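Local atomic coordinates of bifunctional endo-1,4-beta-xylanase A (Neocallimastix patriciarum, PDB entry 2VG9), a protein that probably cleaves internal beta-1,4 linkages of xylan, acting as a glycoside hydrolase family 11 endo-xylanase with a beta jelly-roll fold. Residues 93-99 against 191-197; 111-115 against 177-181; 138-144 against 156-162. One frame throughout, in Å; residues are numbered along the deposited sequence.

Interaction 1: residues 93-99 against 191-197; sequences LCVYGWF and LYEVALN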
loop_
_atom_site.group_PDB
_atom_site.type_symbol
_atom_site.label_atom_id
_atom_site.label_comp_id
_atom_site.label_asym_id
_atom_site.label_seq_id
_atom_site.Cartn_x
_atom_site.Cartn_y
_atom_site.Cartn_z
ATOM N N LEU A 93 -0.708 4.669 -6.312
ATOM C CA LEU A 93 -0.292 3.280 -6.510
ATOM C C LEU A 93 0.996 3.088 -5.690
ATOM O O LEU A 93 2.011 3.789 -5.908
ATOM C CB LEU A 93 -0.012 3.033 -7.993
ATOM C CG LEU A 93 0.419 1.647 -8.480
ATOM C CD1 LEU A 93 -0.683 0.646 -8.247
ATOM C CD2 LEU A 93 0.813 1.740 -9.990
ATOM N N CYS A 94 0.949 2.144 -4.750
ATOM C CA CYS A 94 2.025 2.010 -3.782
ATOM C C CYS A 94 2.227 0.590 -3.273
ATOM O O CYS A 94 1.308 -0.222 -3.284
ATOM C CB CYS A 94 1.784 2.964 -2.588
ATOM S SG CYS A 94 0.279 2.613 -1.642
ATOM N N VAL A 95 3.432 0.296 -2.803
ATOM C CA VAL A 95 3.644 -0.892 -1.966
ATOM C C VAL A 95 3.063 -0.519 -0.612
ATOM O O VAL A 95 3.161 0.656 -0.180
ATOM C CB VAL A 95 5.135 -1.234 -1.758
ATOM C CG1 VAL A 95 5.333 -2.543 -0.983
ATOM C CG2 VAL A 95 5.911 -1.263 -3.072
ATOM N N TYR A 96 2.459 -1.503 0.061
ATOM C CA TYR A 96 1.706 -1.245 1.278
ATOM C C TYR A 96 1.794 -2.395 2.294
ATOM O O TYR A 96 1.905 -3.543 1.904
ATOM C CB TYR A 96 0.244 -1.032 0.897
ATOM C CG TYR A 96 -0.695 -0.881 2.067
ATOM C CD1 TYR A 96 -0.974 0.384 2.611
ATOM C CD2 TYR A 96 -1.329 -1.985 2.614
ATOM C CE1 TYR A 96 -1.853 0.528 3.672
ATOM C CE2 TYR A 96 -2.207 -1.859 3.705
ATOM C CZ TYR A 96 -2.462 -0.609 4.230
ATOM O OH TYR A 96 -3.348 -0.487 5.302
ATOM N N GLY A 97 1.740 -2.075 3.585
ATOM C CA GLY A 97 1.664 -3.125 4.590
ATOM C C GLY A 97 1.738 -2.536 5.983
ATOM O O GLY A 97 1.600 -1.309 6.154
ATOM N N TRP A 98 1.919 -3.416 6.978
ATOM C CA TRP A 98 2.096 -2.982 8.389
ATOM C C TRP A 98 3.307 -3.614 9.056
ATOM O O TRP A 98 3.729 -4.723 8.673
ATOM C CB TRP A 98 0.844 -3.325 9.220
ATOM C CG TRP A 98 -0.425 -2.603 8.794
ATOM C CD1 TRP A 98 -1.172 -2.844 7.675
ATOM C CD2 TRP A 98 -1.091 -1.554 9.502
ATOM N NE1 TRP A 98 -2.255 -2.009 7.644
ATOM C CE2 TRP A 98 -2.225 -1.197 8.746
ATOM C CE3 TRP A 98 -0.840 -0.881 10.702
ATOM C CZ2 TRP A 98 -3.116 -0.176 9.149
ATOM C CZ3 TRP A 98 -1.692 0.113 11.094
ATOM C CH2 TRP A 98 -2.839 0.461 10.317
ATOM N N PHE A 99 3.872 -2.919 10.056
ATOM C CA PHE A 99 4.752 -3.558 11.050
ATOM C C PHE A 99 3.930 -3.699 12.336
ATOM O O PHE A 99 3.488 -2.696 12.928
ATOM C CB PHE A 99 6.050 -2.772 11.361
ATOM C CG PHE A 99 6.857 -2.359 10.145
ATOM C CD1 PHE A 99 6.918 -3.169 8.990
ATOM C CD2 PHE A 99 7.579 -1.153 10.158
ATOM C CE1 PHE A 99 7.673 -2.775 7.872
ATOM C CE2 PHE A 99 8.336 -0.770 9.048
ATOM C CZ PHE A 99 8.379 -1.592 7.891
ATOM N N LEU A 191 6.946 -7.972 10.434
ATOM C CA LEU A 191 6.340 -7.742 9.125
ATOM C C LEU A 191 4.977 -8.448 8.951
ATOM O O LEU A 191 4.893 -9.668 8.959
ATOM C CB LEU A 191 7.322 -8.114 8.014
ATOM C CG LEU A 191 6.874 -7.808 6.576
ATOM C CD1 LEU A 191 6.553 -6.262 6.362
ATOM C CD2 LEU A 191 8.000 -8.304 5.666
ATOM N N TYR A 192 3.917 -7.666 8.789
ATOM C CA TYR A 192 2.589 -8.185 8.569
ATOM C C TYR A 192 2.376 -8.688 7.132
ATOM O O TYR A 192 1.913 -9.797 6.937
ATOM C CB TYR A 192 1.573 -7.091 8.935
ATOM C CG TYR A 192 0.113 -7.435 8.714
ATOM C CD1 TYR A 192 -0.513 -8.398 9.510
ATOM C CD2 TYR A 192 -0.653 -6.781 7.740
ATOM C CE1 TYR A 192 -1.854 -8.728 9.347
ATOM C CE2 TYR A 192 -2.029 -7.102 7.563
ATOM C CZ TYR A 192 -2.614 -8.082 8.383
ATOM O OH TYR A 192 -3.945 -8.461 8.271
ATOM N N GLU A 193 2.670 -7.845 6.136
ATOM C CA GLU A 193 2.462 -8.161 4.709
ATOM C C GLU A 193 3.233 -7.168 3.848
ATOM O O GLU A 193 3.693 -6.124 4.336
ATOM C CB GLU A 193 0.990 -8.003 4.332
ATOM C CG GLU A 193 0.588 -6.505 4.303
ATOM C CD GLU A 193 -0.895 -6.277 4.092
ATOM O OE1 GLU A 193 -1.530 -7.058 3.354
ATOM O OE2 GLU A 193 -1.425 -5.316 4.675
ATOM N N VAL A 194 3.361 -7.504 2.563
ATOM C CA VAL A 194 3.930 -6.621 1.557
ATOM C C VAL A 194 2.975 -6.736 0.383
ATOM O O VAL A 194 2.802 -7.819 -0.219
ATOM C CB VAL A 194 5.381 -7.006 1.130
ATOM C CG1 VAL A 194 5.888 -6.097 -0.007
ATOM C CG2 VAL A 194 6.372 -6.931 2.332
ATOM N N ALA A 195 2.333 -5.614 0.071
ATOM C CA ALA A 195 1.277 -5.621 -0.908
ATOM C C ALA A 195 1.471 -4.511 -1.897
ATOM O O ALA A 195 2.136 -3.531 -1.592
ATOM C CB ALA A 195 -0.115 -5.479 -0.203
ATOM N N LEU A 196 0.896 -4.673 -3.087
ATOM C CA LEU A 196 0.713 -3.560 -4.011
ATOM C C LEU A 196 -0.738 -3.057 -3.944
ATOM O O LEU A 196 -1.676 -3.838 -4.031
ATOM C CB LEU A 196 1.100 -3.949 -5.423
ATOM C CG LEU A 196 1.167 -2.729 -6.330
ATOM C CD1 LEU A 196 2.477 -1.949 -6.047
ATOM C CD2 LEU A 196 1.015 -3.205 -7.804
ATOM N N ASN A 197 -0.895 -1.745 -3.809
ATOM C CA ASN A 197 -2.148 -1.132 -3.380
ATOM C C ASN A 197 -2.536 0.036 -4.297
ATOM O O ASN A 197 -1.716 0.884 -4.576
ATOM C CB ASN A 197 -1.941 -0.638 -1.924
ATOM C CG ASN A 197 -3.113 0.198 -1.386
ATOM O OD1 ASN A 197 -4.225 -0.267 -1.303
ATOM N ND2 ASN A 197 -2.826 1.429 -0.963
#

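Interaction 2: residues 111-115 against 177-181; sequences EYYII and HFKEW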
loop_
_atom_site.group_PDB
_atom_site.type_symbol
_atom_site.label_atom_id
_atom_site.label_comp_id
_atom_site.label_asym_id
_atom_site.label_seq_id
_atom_site.Cartn_x
_atom_site.Cartn_y
_atom_site.Cartn_z
ATOM N N GLU A 111 1.858 1.583 9.681
ATOM C CA GLU A 111 1.314 1.352 8.335
ATOM C C GLU A 111 2.295 2.063 7.393
ATOM O O GLU A 111 2.622 3.235 7.600
ATOM C CB GLU A 111 -0.078 1.968 8.228
ATOM C CG GLU A 111 -0.814 1.791 6.903
ATOM C CD GLU A 111 -2.204 2.411 6.970
ATOM O OE1 GLU A 111 -3.165 1.795 6.472
ATOM O OE2 GLU A 111 -2.343 3.522 7.548
ATOM N N TYR A 112 2.812 1.354 6.395
ATOM C CA TYR A 112 3.873 1.904 5.543
ATOM C C TYR A 112 3.424 1.942 4.062
ATOM O O TYR A 112 2.558 1.152 3.631
ATOM C CB TYR A 112 5.189 1.117 5.732
ATOM C CG TYR A 112 5.181 -0.283 5.122
ATOM C CD1 TYR A 112 5.350 -0.452 3.731
ATOM C CD2 TYR A 112 5.003 -1.431 5.920
ATOM C CE1 TYR A 112 5.343 -1.713 3.133
ATOM C CE2 TYR A 112 5.024 -2.761 5.326
ATOM C CZ TYR A 112 5.187 -2.863 3.923
ATOM O OH TYR A 112 5.216 -4.069 3.263
ATOM N N TYR A 113 3.978 2.903 3.324
ATOM C CA TYR A 113 3.647 3.167 1.931
ATOM C C TYR A 113 4.942 3.409 1.168
ATOM O O TYR A 113 5.780 4.242 1.560
ATOM C CB TYR A 113 2.804 4.433 1.796
ATOM C CG TYR A 113 1.499 4.398 2.513
ATOM C CD1 TYR A 113 0.311 4.108 1.845
ATOM C CD2 TYR A 113 1.444 4.703 3.870
ATOM C CE1 TYR A 113 -0.905 4.076 2.540
ATOM C CE2 TYR A 113 0.268 4.671 4.559
ATOM C CZ TYR A 113 -0.898 4.366 3.900
ATOM O OH TYR A 113 -2.051 4.370 4.650
ATOM N N ILE A 114 5.117 2.695 0.069
ATOM C CA ILE A 114 6.185 3.050 -0.843
ATOM C C ILE A 114 5.471 3.483 -2.115
ATOM O O ILE A 114 4.994 2.640 -2.892
ATOM C CB ILE A 114 7.162 1.876 -1.110
ATOM C CG1 ILE A 114 7.837 1.435 0.208
ATOM C CG2 ILE A 114 8.234 2.278 -2.129
ATOM C CD1 ILE A 114 8.465 0.061 0.099
ATOM N N ILE A 115 5.363 4.803 -2.299
ATOM C CA ILE A 115 4.449 5.322 -3.317
ATOM C C ILE A 115 5.180 5.545 -4.619
ATOM O O ILE A 115 6.064 6.400 -4.708
ATOM C CB ILE A 115 3.723 6.612 -2.855
ATOM C CG1 ILE A 115 3.082 6.398 -1.474
ATOM C CG2 ILE A 115 2.719 7.084 -3.910
ATOM C CD1 ILE A 115 2.329 7.620 -0.913
ATOM N N HIS A 177 14.077 0.011 1.506
ATOM C CA HIS A 177 13.203 1.008 2.121
ATOM C C HIS A 177 13.129 0.764 3.612
ATOM O O HIS A 177 13.292 1.702 4.388
ATOM C CB HIS A 177 11.809 0.994 1.488
ATOM C CG HIS A 177 11.791 1.549 0.092
ATOM N ND1 HIS A 177 12.043 0.775 -1.026
ATOM C CD2 HIS A 177 11.610 2.808 -0.360
ATOM C CE1 HIS A 177 11.987 1.534 -2.109
ATOM N NE2 HIS A 177 11.736 2.768 -1.730
ATOM N N PHE A 178 12.931 -0.493 4.027
ATOM C CA PHE A 178 12.893 -0.785 5.489
ATOM C C PHE A 178 14.210 -0.360 6.154
ATOM O O PHE A 178 14.189 0.211 7.258
ATOM C CB PHE A 178 12.607 -2.270 5.797
ATOM C CG PHE A 178 11.277 -2.793 5.263
ATOM C CD1 PHE A 178 10.283 -1.916 4.802
ATOM C CD2 PHE A 178 11.013 -4.175 5.266
ATOM C CE1 PHE A 178 9.042 -2.413 4.310
ATOM C CE2 PHE A 178 9.793 -4.675 4.799
ATOM C CZ PHE A 178 8.800 -3.791 4.347
ATOM N N LYS A 179 15.338 -0.644 5.502
ATOM C CA LYS A 179 16.684 -0.306 6.035
ATOM C C LYS A 179 16.866 1.198 6.184
ATOM O O LYS A 179 17.339 1.674 7.225
ATOM C CB LYS A 179 17.801 -0.828 5.126
ATOM C CG LYS A 179 18.173 -2.289 5.325
ATOM C CD LYS A 179 19.289 -2.692 4.318
ATOM C CE LYS A 179 19.090 -4.134 3.806
ATOM N NZ LYS A 179 20.395 -4.821 3.448
ATOM N N GLU A 180 16.470 1.940 5.147
ATOM C CA GLU A 180 16.460 3.408 5.187
ATOM C C GLU A 180 15.628 3.974 6.305
ATOM O O GLU A 180 16.066 4.941 6.945
ATOM C CB GLU A 180 16.047 4.030 3.837
ATOM C CG GLU A 180 17.122 3.868 2.736
ATOM C CD GLU A 180 18.391 4.728 2.941
ATOM O OE1 GLU A 180 18.464 5.550 3.873
ATOM O OE2 GLU A 180 19.338 4.584 2.148
ATOM N N TRP A 181 14.429 3.418 6.549
ATOM C CA TRP A 181 13.612 3.890 7.674
ATOM C C TRP A 181 14.261 3.570 9.030
ATOM O O TRP A 181 14.277 4.404 9.964
ATOM C CB TRP A 181 12.196 3.323 7.591
ATOM C CG TRP A 181 11.442 3.648 6.299
ATOM C CD1 TRP A 181 11.636 4.716 5.439
ATOM C CD2 TRP A 181 10.367 2.876 5.733
ATOM N NE1 TRP A 181 10.748 4.629 4.374
ATOM C CE2 TRP A 181 9.962 3.514 4.544
ATOM C CE3 TRP A 181 9.723 1.691 6.119
ATOM C CZ2 TRP A 181 8.942 3.005 3.736
ATOM C CZ3 TRP A 181 8.708 1.199 5.325
ATOM C CH2 TRP A 181 8.342 1.840 4.138
#

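Interaction 3: residues 138-144 against 156-162; sequences KIFQMDH and FKQYFSV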
loop_
_atom_site.group_PDB
_atom_site.type_symbol
_atom_site.label_atom_id
_atom_site.label_comp_id
_atom_site.label_asym_id
_atom_site.label_seq_id
_atom_site.Cartn_x
_atom_site.Cartn_y
_atom_site.Cartn_z
ATOM N N LYS A 138 11.696 10.368 -1.217
ATOM C CA LYS A 138 11.646 11.167 -0.012
ATOM C C LYS A 138 11.039 10.311 1.074
ATOM O O LYS A 138 9.932 9.751 0.901
ATOM C CB LYS A 138 10.739 12.358 -0.259
ATOM C CG LYS A 138 10.608 13.271 0.948
ATOM C CD LYS A 138 9.758 14.487 0.645
ATOM C CE LYS A 138 9.734 15.389 1.889
ATOM N NZ LYS A 138 9.149 16.703 1.558
ATOM N N ILE A 139 11.734 10.225 2.205
ATOM C CA ILE A 139 11.232 9.481 3.332
ATOM C C ILE A 139 10.802 10.401 4.488
ATOM O O ILE A 139 11.446 11.447 4.781
ATOM C CB ILE A 139 12.215 8.384 3.775
ATOM C CG1 ILE A 139 13.515 8.990 4.353
ATOM C CG2 ILE A 139 12.501 7.400 2.596
ATOM C CD1 ILE A 139 14.481 7.985 5.044
ATOM N N PHE A 140 9.703 10.029 5.130
ATOM C CA PHE A 140 9.207 10.763 6.274
ATOM C C PHE A 140 8.242 9.873 7.013
ATOM O O PHE A 140 7.734 8.872 6.458
ATOM C CB PHE A 140 8.529 12.103 5.864
ATOM C CG PHE A 140 7.446 11.954 4.809
ATOM C CD1 PHE A 140 6.112 11.764 5.183
ATOM C CD2 PHE A 140 7.762 11.984 3.452
ATOM C CE1 PHE A 140 5.099 11.622 4.228
ATOM C CE2 PHE A 140 6.736 11.826 2.465
ATOM C CZ PHE A 140 5.411 11.640 2.852
ATOM N N GLN A 141 7.990 10.232 8.273
ATOM C CA GLN A 141 6.986 9.536 9.060
ATOM C C GLN A 141 6.003 10.544 9.624
ATOM O O GLN A 141 6.295 11.740 9.669
ATOM C CB GLN A 141 7.610 8.641 10.154
ATOM C CG GLN A 141 8.622 9.331 11.085
ATOM C CD GLN A 141 7.958 9.994 12.265
ATOM O OE1 GLN A 141 6.983 9.486 12.788
ATOM N NE2 GLN A 141 8.487 11.147 12.690
ATOM N N MET A 142 4.819 10.071 9.994
ATOM C CA MET A 142 3.800 10.951 10.590
ATOM C C MET A 142 2.820 10.173 11.447
ATOM O O MET A 142 2.665 8.978 11.267
ATOM C CB MET A 142 3.087 11.812 9.530
ATOM C CG MET A 142 2.080 11.149 8.594
ATOM S SD MET A 142 1.780 12.221 7.128
ATOM C CE MET A 142 1.476 13.800 7.917
ATOM N N ASP A 143 2.225 10.853 12.420
ATOM C CA ASP A 143 1.158 10.283 13.221
ATOM C C ASP A 143 -0.111 10.165 12.375
ATOM O O ASP A 143 -0.337 10.929 11.414
ATOM C CB ASP A 143 0.869 11.147 14.468
ATOM C CG ASP A 143 2.000 11.139 15.496
ATOM O OD1 ASP A 143 2.900 10.275 15.453
ATOM O OD2 ASP A 143 1.984 12.007 16.398
ATOM N N HIS A 144 -0.921 9.176 12.715
ATOM C CA HIS A 144 -2.269 9.049 12.175
ATOM C C HIS A 144 -3.142 8.462 13.269
ATOM O O HIS A 144 -2.651 7.708 14.106
ATOM C CB HIS A 144 -2.297 8.169 10.931
ATOM C CG HIS A 144 -3.595 8.221 10.184
ATOM N ND1 HIS A 144 -4.529 7.204 10.237
ATOM C CD2 HIS A 144 -4.125 9.175 9.382
ATOM C CE1 HIS A 144 -5.574 7.526 9.497
ATOM N NE2 HIS A 144 -5.362 8.724 8.982
ATOM N N PHE A 156 -1.267 5.823 15.658
ATOM C CA PHE A 156 -0.145 4.986 15.229
ATOM C C PHE A 156 0.765 5.778 14.283
ATOM O O PHE A 156 0.541 6.967 14.027
ATOM C CB PHE A 156 -0.643 3.651 14.599
ATOM C CG PHE A 156 -1.539 3.824 13.387
ATOM C CD1 PHE A 156 -1.015 3.727 12.084
ATOM C CD2 PHE A 156 -2.907 4.074 13.540
ATOM C CE1 PHE A 156 -1.834 3.903 10.975
ATOM C CE2 PHE A 156 -3.744 4.251 12.439
ATOM C CZ PHE A 156 -3.207 4.166 11.147
ATOM N N LYS A 157 1.801 5.126 13.779
ATOM C CA LYS A 157 2.728 5.774 12.842
ATOM C C LYS A 157 2.512 5.294 11.409
ATOM O O LYS A 157 2.203 4.114 11.168
ATOM C CB LYS A 157 4.178 5.479 13.236
ATOM C CG LYS A 157 4.586 6.071 14.593
ATOM C CD LYS A 157 4.743 7.561 14.485
ATOM C CE LYS A 157 5.408 8.138 15.711
ATOM N NZ LYS A 157 5.555 9.594 15.517
ATOM N N GLN A 158 2.700 6.213 10.466
ATOM C CA GLN A 158 2.819 5.849 9.056
ATOM C C GLN A 158 4.241 6.143 8.595
ATOM O O GLN A 158 4.799 7.194 8.925
ATOM C CB GLN A 158 1.787 6.615 8.232
ATOM C CG GLN A 158 0.339 6.219 8.566
ATOM C CD GLN A 158 -0.685 7.127 7.921
ATOM O OE1 GLN A 158 -0.511 8.341 7.875
ATOM N NE2 GLN A 158 -1.760 6.544 7.432
ATOM N N TYR A 159 4.856 5.212 7.872
ATOM C CA TYR A 159 6.155 5.474 7.241
ATOM C C TYR A 159 5.928 5.569 5.742
ATOM O O TYR A 159 5.160 4.802 5.178
ATOM C CB TYR A 159 7.210 4.389 7.543
ATOM C CG TYR A 159 7.583 4.203 8.985
ATOM C CD1 TYR A 159 7.165 5.115 9.973
ATOM C CD2 TYR A 159 8.402 3.144 9.365
ATOM C CE1 TYR A 159 7.510 4.940 11.324
ATOM C CE2 TYR A 159 8.759 2.956 10.709
ATOM C CZ TYR A 159 8.308 3.860 11.680
ATOM O OH TYR A 159 8.670 3.656 12.996
ATOM N N PHE A 160 6.638 6.500 5.123
ATOM C CA PHE A 160 6.531 6.816 3.689
ATOM C C PHE A 160 7.864 6.884 3.028
ATOM O O PHE A 160 8.795 7.450 3.593
ATOM C CB PHE A 160 5.891 8.219 3.479
ATOM C CG PHE A 160 4.431 8.282 3.884
ATOM C CD1 PHE A 160 3.433 7.981 2.947
ATOM C CD2 PHE A 160 4.061 8.635 5.215
ATOM C CE1 PHE A 160 2.059 8.014 3.311
ATOM C CE2 PHE A 160 2.709 8.695 5.581
ATOM C CZ PHE A 160 1.705 8.374 4.634
ATOM N N SER A 161 7.916 6.319 1.817
ATOM C CA SER A 161 8.889 6.623 0.779
ATOM C C SER A 161 8.063 7.078 -0.416
ATOM O O SER A 161 7.237 6.326 -0.940
ATOM C CB SER A 161 9.615 5.361 0.326
ATOM O OG SER A 161 10.597 4.947 1.241
ATOM N N VAL A 162 8.316 8.288 -0.891
ATOM C CA VAL A 162 7.583 8.761 -2.043
ATOM C C VAL A 162 8.553 8.890 -3.205
ATOM O O VAL A 162 9.510 9.673 -3.130
ATOM C CB VAL A 162 6.883 10.106 -1.727
ATOM C CG1 VAL A 162 6.172 10.672 -2.991
ATOM C CG2 VAL A 162 5.922 9.908 -0.543
HETATM O O HOH W 1 -1.767 11.037 9.103
#

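Interaction 1: residues 93-99 against 191-197
Asn-197 reaches across to Cys-94 with both backbone and amide. Its ND2 points at Cys-94 SG at 3.4 Å, a nearly linear bond (170° at the hydrogen) with the sulfur close to the amide plane. Cys-94 places the thiol there by holding SG between its own backbone N and carbonyl carbon (chi1 63°). ND2 also bonds Glu-199, while OD1 accepts from Arg-56, which fixes the rotation of the amide. On the same face, Asn-197 CB lies 3.6 Å from Tyr-96 CB, and the tyrosine ring rises beyond it. Tyr-96 OH is hydrogen-bonded to Glu-111 and receives a bent bond from Trp-98 NE1, 3.0 Å away and tilted out of the indole plane.

Backbone bonds pair Cys-94 with Asn-197 and Tyr-96 with Ala-195 in an antiparallel register within the curved sheet of the family 11 jelly roll; the polar face described above is consistent with the xylan-binding cleft of these enzymes. The register then slips: between the Tyr-96/Ala-195 and Phe-99/Leu-191 pairs, 191-197 carries one residue more than its partner. There Glu-193 passes over Gly-97, its CG 3.6 Å from Gly-97 CA, and runs alongside Trp-98, with OE2 at the edge of the indole and near its plane, carboxylate and ring planes being 26° apart. Trp-98 and Tyr-192 point the same way, CB against CB at 3.8 Å, although their rings meet obliquely. Past the slip, Tyr-192 N bonds Trp-98 O at 3.0 Å.

The other face is apolar. Val-95 CG1 meets Val-194 CG1 at 3.7 Å, and Leu-191 CD1 sits at the edge of the Phe-99 ring, 4.0 Å from Phe-99 CE1. Leu-75 of strand 73-86 touches both valines, and Leu-196 is reached by Val-209 and Leu-212 of strand 203-216, in the second sheet of the sandwich.

Interaction 2: residues 111-115 against 177-181
An aromatic cluster of Tyr-112, Phe-178 and Trp-181 joins the single helix of this jelly roll, 174-182, to the sheet. Within it, Phe-178 turns its edge to one face of Tyr-112, a T-shaped pair with planes 75° apart and centroids separated by 5.2 Å. The phenylalanine approaches with CE1 and CZ; Phe-178 CZ lies 3.8 Å from Tyr-112 CZ, so contact falls toward the hydroxyl end of the tyrosine. The phenol oxygen itself is held by the backbone carbonyl of Glu-193, which anchors the ring that Phe-178 meets.

Trp-181 comes in at the other end of the same side chain. Its CZ3 stands 3.5 Å from Tyr-112 CB and its CH2 is 3.8 Å from Tyr-112 CD1. The two side chains cross at about a right angle, but their rings meet obliquely, neither stacked nor edge-to-face. With CG held between its backbone N and carbonyl carbon (chi1 72°), Tyr-112 offers CB to the tryptophan and the far end of its ring to Phe-178. On the strand, Tyr-112 and Ile-114 both project toward the helix whereas Tyr-113, between them, projects away. The single helix packed against the curved sheet is a standard element of the family 11 xylanase fold.

Ile-114, the next helix-facing residue of the strand, uses both its branches. CG2 makes a CH-pi contact over the His-177 imidazole, 3.8 Å from the ring centroid and 20° off its normal. On the other branch, Ile-114 CD1 is 3.6 Å from His-177 CG, and Ile-114 CG1 is 4.0 Å from Trp-181 CH2. One turn of helix separates His-177 from Trp-181, their backbones linked by a 3.0 Å bond from Trp-181 N to His-177 O. Phe-99 contributes another edge-to-face partner to Phe-178, and Trp-186 adjoins Trp-181.

Interaction 3: residues 138-144 against 156-162
Phe-140 and Phe-160 cross at a slant on one face of the two strands, yet their ring planes are only 16° from parallel and slid so far apart that they barely overlap. What covers the Phe-140 face is Phe-160 CB, a CH-pi contact 3.6 Å from the centroid; Phe-160 turns its own ring toward the thioether of Met-142, whose SD is 5.0 Å from that ring's centroid, an oblique Met-aromatic contact. Val-162 CG2 meets the Phe-140 ring obliquely, 3.7 Å from Phe-140 CE2, on the side where Phe-160 CB lies.

Farther along, Gln-158 OE1 rests 3.5 Å from His-144 CB and takes a hydrogen from a water that also donates to Asp-143 O at 2.7 Å. On the reverse face Lys-157, bent at chi2 (-73°), brings NZ to two acceptors: a salt bridge to Asp-143 OD1 at 2.7 Å, and a bond to Gln-141 OE1 at 3.1 Å, in the carbonyl plane on a lone pair.

In the next shell, Glu-111 receives Gln-158 NE2, Tyr-113 lies almost parallel to Phe-160, and Trp-98 meets Phe-156. Four hydrogen-bonded backbone pairs, from Lys-138/Val-162 to His-144/Phe-156, hold an unbroken antiparallel hairpin, whose connecting segment probably corresponds to the thumb of family 11 xylanases.

Overall arrangement
All three contacts reach the curved mixed sheet of the jelly roll. Centres of interactions 1 and 2 lie about 9 Å apart, those of 2 and 3 about 8 Å, and those of 1 and 3 about 13 Å. Strand 110-115 bridges them: it pairs antiparallel with 89-100 of interaction 1 and parallel with 153-163 of interaction 3, while helix 174-182 packs on it in interaction 2. Along the chain, interaction 1 encloses interaction 2, which encloses interaction 3. Interaction 1 thus joins strands distant in sequence, whereas interaction 3 is a local hairpin; together they shape a curved sheet whose polar face is consistent with the xylan-binding cleft of family 11 enzymes.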